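Local atomic coordinates of sulfur oxidation protein SOXB (Thermus thermophilus, PDB entry 2WDD), a protein that probably hydrolyses the sulfur-sulfur bond of cysteine S-thiosulfonate in the Sox sulfur oxidation pathway and binds two manganese ions. Residues 217-221 with 262-268; 183-187 with 199-203; 269-274 with 297-302; 211-217 with 255-261. One frame throughout, in Å; residues are numbered along the deposited sequence. Where two conformers were deposited one is given.

Interaction 1 (217-221 with 262-268). With MN (manganese (II) ion), chain H.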
loop_
_atom_site.group_PDB
_atom_site.type_symbol
_atom_site.label_atom_id
_atom_site.label_comp_id
_atom_site.label_asym_id
_atom_site.label_seq_id
_atom_site.Cartn_x
_atom_site.Cartn_y
_atom_site.Cartn_z
ATOM N N ALA A 217 -10.654 11.996 -0.776
ATOM C CA ALA A 217 -10.697 11.576 0.625
ATOM C C ALA A 217 -9.335 11.037 1.029
ATOM O O ALA A 217 -8.805 10.136 0.383
ATOM C CB ALA A 217 -11.766 10.525 0.861
ATOM N N SER A 218 -8.742 11.645 2.053
ATOM C CA SER A 218 -7.467 11.166 2.582
ATOM C C SER A 218 -7.714 10.148 3.703
ATOM O O SER A 218 -8.812 10.049 4.251
ATOM C CB SER A 218 -6.624 12.332 3.093
ATOM O OG SER A 218 -6.044 13.024 2.005
ATOM N N TYR A 219 -6.684 9.385 4.050
ATOM C CA TYR A 219 -6.822 8.340 5.064
ATOM C C TYR A 219 -7.320 8.925 6.379
ATOM O O TYR A 219 -6.715 9.852 6.910
ATOM C CB TYR A 219 -5.467 7.673 5.285
ATOM C CG TYR A 219 -5.514 6.440 6.156
ATOM C CD1 TYR A 219 -6.371 5.385 5.868
ATOM C CD2 TYR A 219 -4.645 6.303 7.229
ATOM C CE1 TYR A 219 -6.403 4.246 6.656
ATOM C CE2 TYR A 219 -4.661 5.157 8.019
ATOM C CZ TYR A 219 -5.524 4.134 7.721
ATOM O OH TYR A 219 -5.524 2.992 8.506
ATOM N N PRO A 220 -8.407 8.370 6.936
ATOM C CA PRO A 220 -8.975 8.947 8.170
ATOM C C PRO A 220 -8.232 8.630 9.462
ATOM O O PRO A 220 -8.506 9.244 10.502
ATOM C CB PRO A 220 -10.385 8.349 8.230
ATOM C CG PRO A 220 -10.329 7.124 7.373
ATOM C CD PRO A 220 -9.330 7.411 6.294
ATOM N N TYR A 221 -7.308 7.677 9.410
ATOM C CA TYR A 221 -6.628 7.239 10.621
ATOM C C TYR A 221 -5.170 7.651 10.742
ATOM O O TYR A 221 -4.383 7.010 11.444
ATOM C CB TYR A 221 -6.809 5.732 10.797
ATOM C CG TYR A 221 -8.255 5.310 10.675
ATOM C CD1 TYR A 221 -9.207 5.753 11.588
ATOM C CD2 TYR A 221 -8.682 4.509 9.625
ATOM C CE1 TYR A 221 -10.540 5.381 11.472
ATOM C CE2 TYR A 221 -10.009 4.117 9.514
ATOM C CZ TYR A 221 -10.930 4.557 10.440
ATOM O OH TYR A 221 -12.255 4.193 10.321
ATOM N N SER A 262 -10.221 7.993 -3.419
ATOM C CA SER A 262 -10.145 7.661 -2.004
ATOM C C SER A 262 -8.871 7.021 -1.489
ATOM O O SER A 262 -8.252 6.184 -2.159
ATOM C CB SER A 262 -11.271 6.662 -1.715
ATOM O OG SER A 262 -11.395 6.395 -0.332
ATOM N N HIS A 263 -8.540 7.359 -0.245
ATOM C CA HIS A 263 -7.466 6.682 0.464
ATOM C C HIS A 263 -8.028 6.179 1.796
ATOM O O HIS A 263 -7.318 6.137 2.795
ATOM C CB HIS A 263 -6.206 7.524 0.675
ATOM C CG HIS A 263 -4.972 6.691 0.823
ATOM N ND1 HIS A 263 -4.091 6.471 -0.217
ATOM C CD2 HIS A 263 -4.529 5.938 1.860
ATOM C CE1 HIS A 263 -3.150 5.631 0.183
ATOM N NE2 HIS A 263 -3.390 5.296 1.437
ATOM N N ASN A 264 -9.295 5.764 1.792
ATOM C CA ASN A 264 -9.927 5.233 3.000
ATOM C C ASN A 264 -9.557 3.776 3.255
ATOM O O ASN A 264 -9.644 3.315 4.393
ATOM C CB ASN A 264 -11.465 5.238 2.877
ATOM C CG ASN A 264 -12.086 6.615 3.025
ATOM O OD1 ASN A 264 -11.690 7.408 3.869
ATOM N ND2 ASN A 264 -13.157 6.852 2.265
ATOM N N GLY A 265 -9.313 3.029 2.172
ATOM C CA GLY A 265 -9.145 1.581 2.190
ATOM C C GLY A 265 -10.384 1.020 1.494
ATOM O O GLY A 265 -11.487 1.535 1.698
ATOM N N MET A 266 -10.227 -0.010 0.668
ATOM C CA MET A 266 -11.364 -0.509 -0.097
ATOM C C MET A 266 -12.586 -0.997 0.666
ATOM O O MET A 266 -13.703 -0.822 0.187
ATOM C CB MET A 266 -10.934 -1.510 -1.164
ATOM C CG MET A 266 -11.966 -1.662 -2.268
ATOM S SD MET A 266 -11.334 -2.628 -3.656
ATOM C CE MET A 266 -11.165 -4.258 -2.953
ATOM N N GLN A 267 -12.396 -1.627 1.823
ATOM C CA GLN A 267 -13.542 -2.133 2.573
ATOM C C GLN A 267 -14.321 -0.971 3.163
ATOM O O GLN A 267 -15.556 -0.979 3.178
ATOM C CB GLN A 267 -13.095 -3.093 3.673
ATOM C CG GLN A 267 -12.301 -4.291 3.137
ATOM C CD GLN A 267 -13.044 -5.023 2.030
ATOM O OE1 GLN A 267 -14.200 -5.412 2.200
ATOM N NE2 GLN A 267 -12.378 -5.223 0.894
ATOM N N LEU A 268 -13.607 0.050 3.619
ATOM C CA LEU A 268 -14.281 1.234 4.131
ATOM C C LEU A 268 -15.015 1.937 2.981
ATOM O O LEU A 268 -16.145 2.394 3.135
ATOM C CB LEU A 268 -13.290 2.162 4.822
ATOM C CG LEU A 268 -13.859 3.459 5.392
ATOM C CD1 LEU A 268 -15.111 3.194 6.249
ATOM C CD2 LEU A 268 -12.772 4.165 6.207
HETATM MN MN MN H . -2.212 4.118 2.816
HETATM O O HOH W 1 -1.564 2.213 2.168
#
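Two parallel strands run out side by side here: Ala217 and Ser262 form the last bridge (CA-CA 4.8 Å), closed by the hydrogen bond from His263 N to Ala217 O at 2.9 Å (135°). Beyond it the backbones stay close, with Tyr219 CA 3.2 Å from His263 O in a CA-H...O contact, but no further hydrogen bond joins them. Ser262 OG accepts from Asn264 N at 3.1 Å, an ST turn that bends the chain toward Gly265, the N-cap of the next helix; Asp269 OD1 bonds both that OG and Asn264 ND2. Pro220 CD sits 3.4 Å from Asn264 OD1, and Pro220 CG meets Leu268 CD2 of the helix at 4.0 Å. His263 projects toward the other segment, CD2 4.0 Å from Tyr219 CB, and its NE2 binds manganese at 2.2 Å while ND1 bonds Gly130 O. Asp132, His163, His286 and water 1, 2.1 Å from the ion, complete the coordination. Metal ligands on loops at the C-terminal ends of strands are characteristic of the dinuclear metallophosphoesterase fold, to which the 5'-nucleotidase family belongs.

Interaction 2 (183-187 with 199-203)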
loop_
_atom_site.group_PDB
_atom_site.type_symbol
_atom_site.label_atom_id
_atom_site.label_comp_id
_atom_site.label_asym_id
_atom_site.label_seq_id
_atom_site.Cartn_x
_atom_site.Cartn_y
_atom_site.Cartn_z
ATOM N N GLU A 183 -3.793 19.440 -8.518
ATOM C CA GLU A 183 -4.637 19.996 -7.474
ATOM C C GLU A 183 -4.924 18.953 -6.397
ATOM O O GLU A 183 -5.586 17.950 -6.653
ATOM C CB GLU A 183 -5.954 20.549 -8.033
ATOM C CG GLU A 183 -6.828 21.089 -6.919
ATOM C CD GLU A 183 -8.108 21.721 -7.400
ATOM O OE1 GLU A 183 -8.733 22.427 -6.592
ATOM O OE2 GLU A 183 -8.497 21.497 -8.562
ATOM N N PHE A 184 -4.436 19.214 -5.189
ATOM C CA PHE A 184 -4.641 18.316 -4.056
ATOM C C PHE A 184 -6.078 18.442 -3.555
ATOM O O PHE A 184 -6.576 19.553 -3.367
ATOM C CB PHE A 184 -3.661 18.679 -2.923
ATOM C CG PHE A 184 -3.691 17.720 -1.761
ATOM C CD1 PHE A 184 -2.853 16.621 -1.742
ATOM C CD2 PHE A 184 -4.570 17.902 -0.706
ATOM C CE1 PHE A 184 -2.888 15.712 -0.699
ATOM C CE2 PHE A 184 -4.617 16.999 0.345
ATOM C CZ PHE A 184 -3.771 15.899 0.347
ATOM N N LEU A 185 -6.744 17.308 -3.356
ATOM C CA LEU A 185 -8.126 17.298 -2.881
ATOM C C LEU A 185 -8.253 16.511 -1.582
ATOM O O LEU A 185 -7.584 15.495 -1.405
ATOM C CB LEU A 185 -9.041 16.633 -3.921
ATOM C CG LEU A 185 -9.093 17.239 -5.317
ATOM C CD1 LEU A 185 -9.937 16.366 -6.243
ATOM C CD2 LEU A 185 -9.653 18.663 -5.255
ATOM N N SER A 186 -9.162 16.946 -0.715
ATOM C CA SER A 186 -9.497 16.219 0.506
ATOM C C SER A 186 -10.656 16.899 1.208
ATOM O O SER A 186 -10.541 18.054 1.619
ATOM C CB SER A 186 -8.297 16.097 1.452
ATOM O OG SER A 186 -7.435 15.030 1.062
ATOM N N TYR A 187 -11.777 16.199 1.334
ATOM C CA TYR A 187 -12.936 16.767 2.016
ATOM C C TYR A 187 -12.734 16.689 3.529
ATOM O O TYR A 187 -13.345 17.447 4.293
ATOM C CB TYR A 187 -14.217 15.993 1.643
ATOM C CG TYR A 187 -14.440 14.758 2.499
ATOM C CD1 TYR A 187 -15.182 14.825 3.678
ATOM C CD2 TYR A 187 -13.815 13.557 2.191
ATOM C CE1 TYR A 187 -15.346 13.714 4.493
ATOM C CE2 TYR A 187 -13.949 12.445 3.013
ATOM C CZ TYR A 187 -14.720 12.522 4.155
ATOM O OH TYR A 187 -14.850 11.423 4.971
ATOM N N PHE A 199 -8.265 22.033 2.374
ATOM C CA PHE A 199 -8.109 21.866 0.934
ATOM C C PHE A 199 -9.466 21.776 0.268
ATOM O O PHE A 199 -10.468 21.511 0.929
ATOM C CB PHE A 199 -7.348 20.568 0.642
ATOM C CG PHE A 199 -6.018 20.482 1.340
ATOM C CD1 PHE A 199 -4.977 21.307 0.959
ATOM C CD2 PHE A 199 -5.849 19.646 2.432
ATOM C CE1 PHE A 199 -3.753 21.261 1.614
ATOM C CE2 PHE A 199 -4.629 19.588 3.096
ATOM C CZ PHE A 199 -3.578 20.391 2.679
ATOM N N PRO A 200 -9.494 21.900 -1.066
ATOM C CA PRO A 200 -10.790 21.736 -1.732
ATOM C C PRO A 200 -11.253 20.284 -1.626
ATOM O O PRO A 200 -10.442 19.356 -1.693
ATOM C CB PRO A 200 -10.479 22.081 -3.195
ATOM C CG PRO A 200 -9.229 22.915 -3.147
ATOM C CD PRO A 200 -8.440 22.357 -1.990
ATOM N N ALA A 201 -12.559 20.088 -1.477
ATOM C CA ALA A 201 -13.119 18.739 -1.377
ATOM C C ALA A 201 -13.200 18.085 -2.745
ATOM O O ALA A 201 -13.059 16.867 -2.867
ATOM C CB ALA A 201 -14.502 18.783 -0.752
ATOM N N TYR A 202 -13.477 18.883 -3.772
ATOM C CA TYR A 202 -13.648 18.331 -5.112
ATOM C C TYR A 202 -13.350 19.338 -6.214
ATOM O O TYR A 202 -13.216 20.542 -5.964
ATOM C CB TYR A 202 -15.089 17.808 -5.284
ATOM C CG TYR A 202 -16.153 18.895 -5.244
ATOM C CD1 TYR A 202 -16.433 19.659 -6.367
ATOM C CD2 TYR A 202 -16.870 19.148 -4.082
ATOM C CE1 TYR A 202 -17.391 20.663 -6.332
ATOM C CE2 TYR A 202 -17.816 20.160 -4.026
ATOM C CZ TYR A 202 -18.077 20.906 -5.155
ATOM O OH TYR A 202 -19.031 21.895 -5.093
ATOM N N ARG A 203 -13.239 18.830 -7.438
ATOM C CA ARG A 203 -13.059 19.672 -8.617
ATOM C C ARG A 203 -13.958 19.120 -9.716
ATOM O O ARG A 203 -13.974 17.918 -9.946
ATOM C CB ARG A 203 -11.610 19.683 -9.097
ATOM C CG ARG A 203 -11.392 20.514 -10.365
ATOM C CD ARG A 203 -11.731 21.989 -10.141
ATOM N NE ARG A 203 -11.155 22.451 -8.883
ATOM C CZ ARG A 203 -11.739 23.302 -8.046
ATOM N NH1 ARG A 203 -12.901 23.862 -8.354
ATOM N NH2 ARG A 203 -11.133 23.627 -6.914
HETATM O O HOH W 2 -9.195 19.509 3.308
#
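Glu183 opens the contact with a bidentate salt bridge: its OE1 receives Arg203 NH2 at 2.7 Å and its OE2 receives Arg203 NE at 2.8 Å, with N-H...O angles of 170° and 167°, so the carboxylate meets the guanidinium at its edge. Phe184 turns its ring edge to the face of Phe199, a T-shaped pair with centroids 4.7 Å apart and planes at 62°. At Leu185 the backbone closes in, CA lying 3.3 Å from Pro200 O, while CD2 reaches Pro200 CB at 4.1 Å. The same carbonyl takes the direct backbone hydrogen bond, Ser186 N to Pro200 O at 2.9 Å (167°). Water 2 adds a second link, donating to Ser186 O at 2.6 Å and accepting from Phe199 N at 2.8 Å. Tyr187 ends the run, its CB packed 3.7 Å from Ala201 CB. The segments' end-to-end directions differ by 107°, so they cross instead of pairing as a ladder. Glu183 and Leu185 hydrogen-bond through their backbones to Asp158 and Met160, just before and in strand 159-160, whereas Arg203 pairs with Val214 of strand 210-217; the crossing thus joins the edges of two sheets, with Tyr187 and Tyr202 packed on helix 240-252.

Interaction 3 (269-274 with 297-302)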
loop_
_atom_site.group_PDB
_atom_site.type_symbol
_atom_site.label_atom_id
_atom_site.label_comp_id
_atom_site.label_asym_id
_atom_site.label_seq_id
_atom_site.Cartn_x
_atom_site.Cartn_y
_atom_site.Cartn_z
ATOM N N ASP A 269 -14.389 1.991 1.809
ATOM C CA ASP A 269 -15.054 2.576 0.657
ATOM C C ASP A 269 -16.340 1.807 0.352
ATOM O O ASP A 269 -17.351 2.413 -0.016
ATOM C CB ASP A 269 -14.144 2.529 -0.566
ATOM C CG ASP A 269 -13.049 3.580 -0.527
ATOM O OD1 ASP A 269 -13.248 4.629 0.130
ATOM O OD2 ASP A 269 -12.025 3.380 -1.222
ATOM N N ALA A 270 -16.298 0.475 0.451
ATOM C CA ALA A 270 -17.495 -0.322 0.155
ATOM C C ALA A 270 -18.609 0.001 1.147
ATOM O O ALA A 270 -19.785 0.066 0.769
ATOM C CB ALA A 270 -17.175 -1.818 0.168
ATOM N N ALA A 271 -18.244 0.212 2.408
ATOM C CA ALA A 271 -19.230 0.548 3.433
ATOM C C ALA A 271 -19.851 1.908 3.120
ATOM O O ALA A 271 -21.064 2.091 3.256
ATOM C CB ALA A 271 -18.584 0.554 4.819
ATOM N N LEU A 272 -19.026 2.853 2.672
ATOM C CA LEU A 272 -19.511 4.182 2.315
ATOM C C LEU A 272 -20.441 4.144 1.105
ATOM O O LEU A 272 -21.387 4.933 1.018
ATOM C CB LEU A 272 -18.345 5.132 2.042
ATOM C CG LEU A 272 -17.507 5.512 3.265
ATOM C CD1 LEU A 272 -16.292 6.321 2.829
ATOM C CD2 LEU A 272 -18.356 6.301 4.271
ATOM N N ALA A 273 -20.173 3.231 0.174
ATOM C CA ALA A 273 -21.006 3.094 -1.017
ATOM C C ALA A 273 -22.447 2.747 -0.635
ATOM O O ALA A 273 -23.387 3.066 -1.365
ATOM C CB ALA A 273 -20.436 2.036 -1.951
ATOM N N GLU A 274 -22.620 2.098 0.509
ATOM C CA GLU A 274 -23.950 1.718 0.983
ATOM C C GLU A 274 -24.539 2.761 1.926
ATOM O O GLU A 274 -25.667 2.614 2.389
ATOM C CB GLU A 274 -23.889 0.377 1.715
ATOM C CG GLU A 274 -23.303 -0.766 0.905
ATOM C CD GLU A 274 -23.381 -2.092 1.637
ATOM O OE1 GLU A 274 -23.124 -2.114 2.859
ATOM O OE2 GLU A 274 -23.707 -3.110 0.993
ATOM N N VAL A 297 -21.030 -2.221 -5.602
ATOM C CA VAL A 297 -21.535 -2.145 -4.236
ATOM C C VAL A 297 -22.603 -1.056 -4.213
ATOM O O VAL A 297 -22.334 0.091 -4.568
ATOM C CB VAL A 297 -20.413 -1.829 -3.223
ATOM C CG1 VAL A 297 -20.994 -1.789 -1.806
ATOM C CG2 VAL A 297 -19.290 -2.873 -3.314
ATOM N N GLY A 298 -23.825 -1.423 -3.845
ATOM C CA GLY A 298 -24.925 -0.474 -3.856
ATOM C C GLY A 298 -25.086 0.022 -5.284
ATOM O O GLY A 298 -25.159 -0.775 -6.217
ATOM N N LYS A 299 -25.081 1.338 -5.463
ATOM C CA LYS A 299 -25.186 1.938 -6.787
ATOM C C LYS A 299 -23.832 2.523 -7.204
ATOM O O LYS A 299 -23.764 3.477 -7.979
ATOM C CB LYS A 299 -26.236 3.051 -6.756
ATOM C CG LYS A 299 -27.643 2.557 -6.442
ATOM C CD LYS A 299 -28.091 1.524 -7.460
ATOM C CE LYS A 299 -29.340 0.791 -6.998
ATOM N NZ LYS A 299 -29.941 -0.018 -8.097
ATOM N N THR A 300 -22.754 1.935 -6.692
ATOM C CA THR A 300 -21.412 2.442 -6.963
ATOM C C THR A 300 -20.504 1.370 -7.550
ATOM O O THR A 300 -20.570 0.217 -7.142
ATOM C CB THR A 300 -20.787 2.929 -5.635
ATOM O OG1 THR A 300 -21.636 3.913 -5.036
ATOM C CG2 THR A 300 -19.369 3.475 -5.831
ATOM N N TRP A 301 -19.611 1.777 -8.448
ATOM C CA TRP A 301 -18.563 0.887 -8.953
ATOM C C TRP A 301 -17.293 1.233 -8.170
ATOM O O TRP A 301 -17.016 2.408 -7.940
ATOM C CB TRP A 301 -18.277 1.158 -10.429
ATOM C CG TRP A 301 -19.375 0.694 -11.333
ATOM C CD1 TRP A 301 -20.246 1.479 -12.033
ATOM C CD2 TRP A 301 -19.736 -0.662 -11.615
ATOM N NE1 TRP A 301 -21.127 0.689 -12.737
ATOM C CE2 TRP A 301 -20.826 -0.627 -12.509
ATOM C CE3 TRP A 301 -19.239 -1.901 -11.208
ATOM C CZ2 TRP A 301 -21.445 -1.787 -12.982
ATOM C CZ3 TRP A 301 -19.845 -3.054 -11.693
ATOM C CH2 TRP A 301 -20.936 -2.985 -12.566
ATOM N N ILE A 302 -16.490 0.225 -7.840
ATOM C CA ILE A 302 -15.234 0.438 -7.112
ATOM C C ILE A 302 -14.077 -0.178 -7.894
ATOM O O ILE A 302 -14.157 -1.337 -8.333
ATOM C CB ILE A 302 -15.322 -0.172 -5.706
ATOM C CG1 ILE A 302 -16.442 0.511 -4.908
ATOM C CG2 ILE A 302 -13.985 -0.021 -4.964
ATOM C CD1 ILE A 302 -16.664 -0.082 -3.524
HETATM O O HOH W 3 -24.006 3.565 -3.751
#
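Small residues on the helix give a shallow surface into which the branched side chains of the hairpin fit. Ala273, with 63 Å² covered, points toward the other segment; its CB lies 3.9 Å from Val297 CG1 and 3.8 Å from both Val297 O and Thr300 OG1, so this low bump settles between the start and the end of the turn. Val297, covered by 58 Å², is the reciprocal bump: CG1 lies 3.4 Å from Ala270 O and 3.7 Å from Glu274 CG, and CG2 is 4.2 Å from Ala270 CB. One helical turn before Ala273, Ala270 receives Ile302 CD1, which lies 3.8 Å from Ala270 CA and 4.1 Å from Ala270 CB.

Val297 to Thr300 is a type II' turn, closed by Thr300 N to Val297 O at 2.8 Å. Gly298 (phi 60°) presents bare backbone to the helix end; an ideal CB there would lie a tight 3.1 Å from Ala273 O. No direct hydrogen bond crosses the contact, but water 3 bridges it, donating to Ala273 O at 2.5 Å and to Thr300 OG1 at 2.7 Å while accepting from Lys299 N at 3.0 Å; Thr300 OG1 also bonds Ile279 O. Helix 269-273 runs nearly antiparallel to strand 300-302 (171°, axes 9.5 Å apart), covering a sheet face where Ile282 touches Asp269 and Thr300, and Trp295 touches Ala270 and Ile302; Leu272 turns instead to helix 240-252.

Interaction 4 (211-217 with 255-261)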
loop_
_atom_site.group_PDB
_atom_site.type_symbol
_atom_site.label_atom_id
_atom_site.label_comp_id
_atom_site.label_asym_id
_atom_site.label_seq_id
_atom_site.Cartn_x
_atom_site.Cartn_y
_atom_site.Cartn_z
ATOM N N ALA A 211 -20.433 17.087 -16.940
ATOM C CA ALA A 211 -19.506 17.598 -15.938
ATOM C C ALA A 211 -19.257 16.462 -14.948
ATOM O O ALA A 211 -20.198 15.850 -14.432
ATOM C CB ALA A 211 -20.097 18.807 -15.238
ATOM N N LEU A 212 -17.981 16.180 -14.702
ATOM C CA LEU A 212 -17.585 15.099 -13.805
ATOM C C LEU A 212 -16.858 15.677 -12.606
ATOM O O LEU A 212 -15.855 16.363 -12.769
ATOM C CB LEU A 212 -16.634 14.155 -14.539
ATOM C CG LEU A 212 -16.066 12.945 -13.788
ATOM C CD1 LEU A 212 -17.171 11.951 -13.482
ATOM C CD2 LEU A 212 -14.977 12.278 -14.623
ATOM N N ALA A 213 -17.338 15.361 -11.412
ATOM C CA ALA A 213 -16.680 15.811 -10.182
ATOM C C ALA A 213 -15.736 14.722 -9.667
ATOM O O ALA A 213 -16.117 13.555 -9.596
ATOM C CB ALA A 213 -17.714 16.115 -9.103
ATOM N N VAL A 214 -14.538 15.133 -9.250
ATOM C CA VAL A 214 -13.583 14.239 -8.591
ATOM C C VAL A 214 -13.539 14.758 -7.152
ATOM O O VAL A 214 -13.136 15.906 -6.911
ATOM C CB VAL A 214 -12.179 14.309 -9.215
ATOM C CG1 VAL A 214 -11.179 13.424 -8.431
ATOM C CG2 VAL A 214 -12.200 13.876 -10.672
ATOM N N VAL A 215 -14.018 13.948 -6.214
ATOM C CA VAL A 215 -14.017 14.293 -4.792
ATOM C C VAL A 215 -12.845 13.537 -4.180
ATOM O O VAL A 215 -12.602 12.389 -4.545
ATOM C CB VAL A 215 -15.336 13.858 -4.112
ATOM C CG1 VAL A 215 -15.343 14.211 -2.616
ATOM C CG2 VAL A 215 -16.545 14.451 -4.846
ATOM N N GLY A 216 -12.103 14.164 -3.274
ATOM C CA GLY A 216 -10.988 13.481 -2.644
ATOM C C GLY A 216 -11.209 13.130 -1.183
ATOM O O GLY A 216 -11.837 13.871 -0.425
ATOM N N ALA A 217 -10.654 11.996 -0.776
ATOM C CA ALA A 217 -10.697 11.576 0.625
ATOM C C ALA A 217 -9.335 11.037 1.029
ATOM O O ALA A 217 -8.805 10.136 0.383
ATOM C CB ALA A 217 -11.766 10.525 0.861
ATOM N N ALA A 255 -22.486 18.903 -11.530
ATOM C CA ALA A 255 -21.848 17.622 -11.829
ATOM C C ALA A 255 -22.889 16.570 -12.207
ATOM O O ALA A 255 -23.871 16.387 -11.501
ATOM C CB ALA A 255 -21.011 17.142 -10.643
ATOM N N ASN A 256 -22.649 15.863 -13.307
ATOM C CA ASN A 256 -23.549 14.790 -13.740
ATOM C C ASN A 256 -23.133 13.486 -13.068
ATOM O O ASN A 256 -23.976 12.649 -12.740
ATOM C CB ASN A 256 -23.478 14.611 -15.254
ATOM C CG ASN A 256 -23.927 15.849 -15.999
ATOM O OD1 ASN A 256 -23.120 16.548 -16.606
ATOM N ND2 ASN A 256 -25.207 16.168 -15.885
ATOM N N ALA A 257 -21.826 13.328 -12.870
ATOM C CA ALA A 257 -21.279 12.113 -12.273
ATOM C C ALA A 257 -20.273 12.476 -11.200
ATOM O O ALA A 257 -19.641 13.525 -11.273
ATOM C CB ALA A 257 -20.621 11.246 -13.334
ATOM N N VAL A 258 -20.128 11.603 -10.210
ATOM C CA VAL A 258 -19.222 11.864 -9.100
ATOM C C VAL A 258 -18.274 10.693 -8.871
ATOM O O VAL A 258 -18.709 9.557 -8.707
ATOM C CB VAL A 258 -20.017 12.194 -7.815
ATOM C CG1 VAL A 258 -19.076 12.320 -6.601
ATOM C CG2 VAL A 258 -20.830 13.478 -8.004
ATOM N N VAL A 259 -16.982 10.987 -8.872
ATOM C CA VAL A 259 -15.946 9.985 -8.641
ATOM C C VAL A 259 -15.254 10.337 -7.330
ATOM O O VAL A 259 -14.824 11.476 -7.158
ATOM C CB VAL A 259 -14.904 9.997 -9.783
ATOM C CG1 VAL A 259 -13.797 8.955 -9.529
ATOM C CG2 VAL A 259 -15.576 9.783 -11.138
ATOM N N LEU A 260 -15.129 9.368 -6.424
ATOM C CA LEU A 260 -14.409 9.601 -5.173
ATOM C C LEU A 260 -13.005 9.008 -5.317
ATOM O O LEU A 260 -12.874 7.810 -5.502
ATOM C CB LEU A 260 -15.118 8.942 -3.981
ATOM C CG LEU A 260 -14.386 9.085 -2.635
ATOM C CD1 LEU A 260 -14.421 10.548 -2.172
ATOM C CD2 LEU A 260 -14.998 8.186 -1.583
ATOM N N LEU A 261 -11.975 9.856 -5.277
ATOM C CA LEU A 261 -10.568 9.435 -5.328
ATOM C C LEU A 261 -10.231 9.248 -3.854
ATOM O O LEU A 261 -10.106 10.221 -3.109
ATOM C CB LEU A 261 -9.702 10.559 -5.912
ATOM C CG LEU A 261 -8.193 10.333 -6.042
ATOM C CD1 LEU A 261 -7.882 9.096 -6.877
ATOM C CD2 LEU A 261 -7.562 11.568 -6.665
#
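Ala211 and Val259, each with 68 Å² covered, and Val215, with 66 Å², mark the start and middle of this parallel pairing, whose short axes lie 4.5 Å apart at -26°. Ala211 makes an irregular beginning: its O accepts from Asn256 N at 2.7 Å and, weakly, from Ala257 N at 3.4 Å, while its N donates to the side-chain oxygen Asn256 OD1 at 2.8 Å. Val259 lies in the regular ladder. Its N donates to Ala213 O and its O accepts from Val215 N, both at 2.8 Å with angles near 170°, and its CG2 packs 3.6 Å from Leu212 CD1. Val215 continues the alternation, its O accepting from Leu261 N at 2.7 Å; its side chain lies on the other face, with CG2 3.7 Å from Val258 CG1 and CG1 3.8 Å from Leu260 CD1. Within these segments the final rung is Ala217 N to Leu261 O at 3.0 Å.

Helix 240-252 lies in the connection between the two parallel neighbours, a beta-alpha-beta arrangement. Leu212, Val259 and Leu261 face strand 29-34 of the other sheet, consistent with the layered core of this fold. Backbone hydrogen bonds set the register, supplemented by CA-H...O contacts such as Val214 CA to Val259 O at 3.4 Å, while aliphatic side chains cover both faces: a buried pairing in which, apart from Asn256 OD1, the polar groups that meet are backbone atoms and the side chains pack with apolar neighbours.

How the interactions relate
Interaction 4 pairs two inner strands of the sheet, and interaction 1 continues it through the shared Ala217 to the manganese site, where His263 is a ligand; their centres are 16 Å apart. Interaction 2 flanks the same strand 210-217, with Ala201 O 2.9 Å from Gly216 N and Tyr187 N 2.9 Å from Gly216 O, and also reaches interaction 1 through Ser186 OG and Ser218 OG, 2.6 Å apart. Interaction 3 uses the later part of the helix that begins in interaction 1; Asp269 OD1 lies 2.6 Å from Ser262 OG and 3.1 Å from Asn264 ND2. The Asp269 side chain is about 11 Å from a manganese ion, and that of Phe184 about 12 Å.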